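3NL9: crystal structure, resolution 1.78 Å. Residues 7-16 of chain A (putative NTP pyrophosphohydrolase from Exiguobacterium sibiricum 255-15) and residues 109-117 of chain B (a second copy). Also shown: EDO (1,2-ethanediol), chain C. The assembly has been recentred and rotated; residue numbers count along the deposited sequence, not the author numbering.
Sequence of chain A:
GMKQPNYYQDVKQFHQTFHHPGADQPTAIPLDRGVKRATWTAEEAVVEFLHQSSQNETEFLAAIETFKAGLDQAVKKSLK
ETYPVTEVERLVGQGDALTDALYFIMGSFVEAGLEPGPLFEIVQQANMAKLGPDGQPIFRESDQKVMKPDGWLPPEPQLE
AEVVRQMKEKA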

# COMPACT_ATOMS: atom_id res chain seq x y z
N TYR A 7 3.56 -3.95 12.62
CA TYR A 7 3.87 -3.07 11.51
C TYR A 7 3.78 -1.62 11.86
O TYR A 7 4.72 -0.86 11.61
CB TYR A 7 2.92 -3.34 10.33
CG TYR A 7 3.00 -4.73 9.76
CD1 TYR A 7 4.09 -5.14 8.99
CD2 TYR A 7 1.99 -5.65 9.96
CE1 TYR A 7 4.16 -6.44 8.45
CE2 TYR A 7 2.05 -6.93 9.43
CZ TYR A 7 3.13 -7.32 8.67
OH TYR A 7 3.16 -8.61 8.15
N TYR A 8 2.65 -1.21 12.45
CA TYR A 8 2.41 0.20 12.74
C TYR A 8 3.39 0.72 13.79
O TYR A 8 3.93 1.83 13.66
CB TYR A 8 0.93 0.40 13.19
CG TYR A 8 0.61 1.82 13.62
CD1 TYR A 8 0.44 2.86 12.69
CD2 TYR A 8 0.52 2.15 14.96
CE1 TYR A 8 0.15 4.18 13.12
CE2 TYR A 8 0.24 3.43 15.39
CZ TYR A 8 0.06 4.45 14.47
OH TYR A 8 -0.23 5.72 14.93
N GLN A 9 3.60 -0.04 14.86
CA GLN A 9 4.54 0.40 15.92
C GLN A 9 5.97 0.48 15.38
O GLN A 9 6.70 1.38 15.74
CB GLN A 9 4.46 -0.49 17.15
CG GLN A 9 3.07 -0.37 17.89
CD GLN A 9 2.79 1.03 18.40
OE1 GLN A 9 3.71 1.77 18.77
NE2 GLN A 9 1.50 1.40 18.46
N ASP A 10 6.33 -0.43 14.46
CA ASP A 10 7.69 -0.45 13.87
C ASP A 10 7.94 0.80 13.01
O ASP A 10 8.94 1.49 13.16
CB ASP A 10 7.89 -1.72 13.05
CG ASP A 10 8.17 -2.98 13.91
OD1 ASP A 10 8.39 -2.88 15.13
OD2 ASP A 10 8.18 -4.09 13.35
N VAL A 11 6.98 1.15 12.14
CA VAL A 11 7.11 2.39 11.36
C VAL A 11 7.01 3.62 12.23
O VAL A 11 7.70 4.59 11.99
CB VAL A 11 6.11 2.52 10.22
CG1 VAL A 11 6.35 3.86 9.43
CG2 VAL A 11 6.26 1.36 9.31
N LYS A 12 6.15 3.59 13.24
CA LYS A 12 6.06 4.70 14.17
C LYS A 12 7.42 4.95 14.83
O LYS A 12 7.90 6.09 14.96
CB LYS A 12 4.98 4.41 15.21
CG LYS A 12 4.73 5.56 16.17
CD LYS A 12 3.50 5.31 17.01
CE LYS A 12 3.43 6.35 18.12
NZ LYS A 12 2.12 6.33 18.79
N GLN A 13 8.04 3.86 15.23
CA GLN A 13 9.40 3.89 15.78
C GLN A 13 10.43 4.51 14.78
O GLN A 13 11.23 5.35 15.14
CB GLN A 13 9.80 2.45 16.07
CG GLN A 13 11.25 2.28 16.40
CD GLN A 13 11.47 2.60 17.80
OE1 GLN A 13 11.16 1.77 18.67
NE2 GLN A 13 11.95 3.83 18.07
N PHE A 14 10.41 4.03 13.54
CA PHE A 14 11.28 4.58 12.49
C PHE A 14 11.06 6.09 12.38
O PHE A 14 12.02 6.87 12.39
CB PHE A 14 11.03 3.86 11.16
CG PHE A 14 11.90 4.40 10.00
CD1 PHE A 14 13.26 4.18 9.98
CD2 PHE A 14 11.34 5.17 9.01
CE1 PHE A 14 14.06 4.69 8.94
CE2 PHE A 14 12.12 5.69 7.98
CZ PHE A 14 13.47 5.44 7.95
N HIS A 15 9.79 6.52 12.33
CA HIS A 15 9.50 7.96 12.26
C HIS A 15 10.07 8.80 13.40
O HIS A 15 10.66 9.87 13.13
CB HIS A 15 7.99 8.24 12.10
CG HIS A 15 7.48 8.05 10.69
ND1 HIS A 15 6.66 8.97 10.07
CD2 HIS A 15 7.65 7.04 9.80
CE1 HIS A 15 6.36 8.54 8.86
NE2 HIS A 15 6.95 7.37 8.67
N GLN A 16 9.92 8.33 14.64
CA GLN A 16 10.48 9.05 15.82
C GLN A 16 12.00 9.07 15.68
O GLN A 16 12.60 10.11 15.75
CB GLN A 16 10.11 8.39 17.17
CG GLN A 16 8.60 8.45 17.54
CD GLN A 16 8.24 7.76 18.88
OE1 GLN A 16 8.65 8.21 19.96
NE2 GLN A 16 7.48 6.66 18.80
N PHE B 109 -0.39 5.98 7.90
CA PHE B 109 -1.12 5.81 9.15
C PHE B 109 -0.41 6.56 10.27
O PHE B 109 -1.06 7.28 11.02
CB PHE B 109 -1.38 4.34 9.54
CG PHE B 109 -2.49 3.70 8.77
CD1 PHE B 109 -3.82 3.94 9.11
CD2 PHE B 109 -2.22 2.90 7.68
CE1 PHE B 109 -4.84 3.37 8.40
CE2 PHE B 109 -3.25 2.33 6.96
CZ PHE B 109 -4.56 2.56 7.33
N VAL B 110 0.91 6.41 10.39
CA VAL B 110 1.66 7.10 11.48
C VAL B 110 1.47 8.62 11.35
O VAL B 110 1.29 9.33 12.36
CB VAL B 110 3.17 6.74 11.46
CG1 VAL B 110 4.08 7.75 12.31
CG2 VAL B 110 3.37 5.26 11.86
N GLU B 111 1.53 9.14 10.14
CA GLU B 111 1.45 10.60 9.97
C GLU B 111 0.04 11.10 10.27
O GLU B 111 -0.11 12.21 10.71
CB GLU B 111 1.90 11.03 8.58
CG GLU B 111 3.36 10.75 8.36
CD GLU B 111 4.04 11.66 7.37
OE1 GLU B 111 3.56 12.80 7.11
OE2 GLU B 111 5.10 11.21 6.90
N ALA B 112 -0.96 10.25 10.04
CA ALA B 112 -2.35 10.56 10.35
C ALA B 112 -2.66 10.34 11.83
O ALA B 112 -3.69 10.80 12.32
CB ALA B 112 -3.27 9.67 9.51
N GLY B 113 -1.78 9.62 12.54
CA GLY B 113 -2.04 9.23 13.92
C GLY B 113 -3.20 8.27 14.09
O GLY B 113 -3.90 8.30 15.11
N LEU B 114 -3.42 7.43 13.09
CA LEU B 114 -4.46 6.41 13.13
C LEU B 114 -3.86 5.02 13.22
O LEU B 114 -2.95 4.65 12.44
CB LEU B 114 -5.36 6.45 11.88
CG LEU B 114 -6.43 7.52 11.73
CD1 LEU B 114 -6.96 7.42 10.28
CD2 LEU B 114 -7.55 7.37 12.76
N GLU B 115 -4.39 4.22 14.15
CA GLU B 115 -3.99 2.83 14.29
C GLU B 115 -4.80 2.07 13.27
O GLU B 115 -6.04 2.22 13.24
CB GLU B 115 -4.21 2.36 15.73
CG GLU B 115 -3.18 2.98 16.62
CD GLU B 115 -3.39 2.75 18.09
OE1 GLU B 115 -4.29 1.96 18.47
OE2 GLU B 115 -2.64 3.40 18.87
N PRO B 116 -4.12 1.35 12.35
CA PRO B 116 -4.81 0.68 11.23
C PRO B 116 -5.56 -0.60 11.58
O PRO B 116 -6.51 -0.98 10.87
CB PRO B 116 -3.65 0.33 10.27
CG PRO B 116 -2.49 0.16 11.12
CD PRO B 116 -2.65 1.27 12.17
N GLY B 117 -5.13 -1.30 12.62
CA GLY B 117 -5.71 -2.62 12.95
C GLY B 117 -7.24 -2.66 13.04
O GLY B 117 -7.88 -3.49 12.38
C1 EDO C . 9.17 7.49 5.69
O1 EDO C . 8.41 8.41 4.88
C2 EDO C . 8.46 6.13 5.71
O2 EDO C . 7.09 6.23 6.14
O HOH W 1 1.53 8.19 14.88

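Knob-into-hole packing is usually illustrated with coiled coils, but one valine at the end of a helix can show the principle equally well. In the putative NTP pyrophosphohydrolase, the two copies meet here without a single direct hydrogen bond between the stretches; shape and apolar contact do most of the work, burying 437 Å² in all. The knob is V110(B), whose side chain sits among Y8(A), V11(A), K12(A) and H15(A), residues brought to one side of the chain A helix by its periodicity. Its CG2 lies 3.5 Å from the backbone N of K12(A) and 4.1 Å from CG1 of V11(A), while its CG1 lies 4.0 Å from the centroid of the H15(A) ring, over the face, in a CH-pi contact. A compact, branched side chain suits this site because its two methyl groups reach different walls of the hole.

Y8(A) covers the most surface. With chi1 in the t well, its ring extends across the end of the chain B helix and the loop that follows. CE1 packs 3.6 Å from CG2 of V110(B), and CD1 lies 3.5 Å from CD of P116(B); CA of E115(B) lies over one face of the ring. The long aromatic side chain thus spans both helix and loop, while its buried hydroxyl is linked through one water to the other chain: the water lies 3.0 Å from Y8(A) OH and donates a hydrogen bond to V110(B) O, 2.8 Å away.

H15(A) completes the arrangement. Its flat ring offers V110(B) a face, while at its edge the carbon CE1 lies 3.5 Å from E111(B) OE2, a close contact but not a hydrogen bond. ND1 is satisfied elsewhere in the structure, and NE2 hydrogen-bonds to O2 of the ethanediol, 2.8 Å away, a molecule probably from the crystallisation liquor that plays no part in joining the stretches. Imidazole can thus pack by its face while its nitrogens bond at its edge.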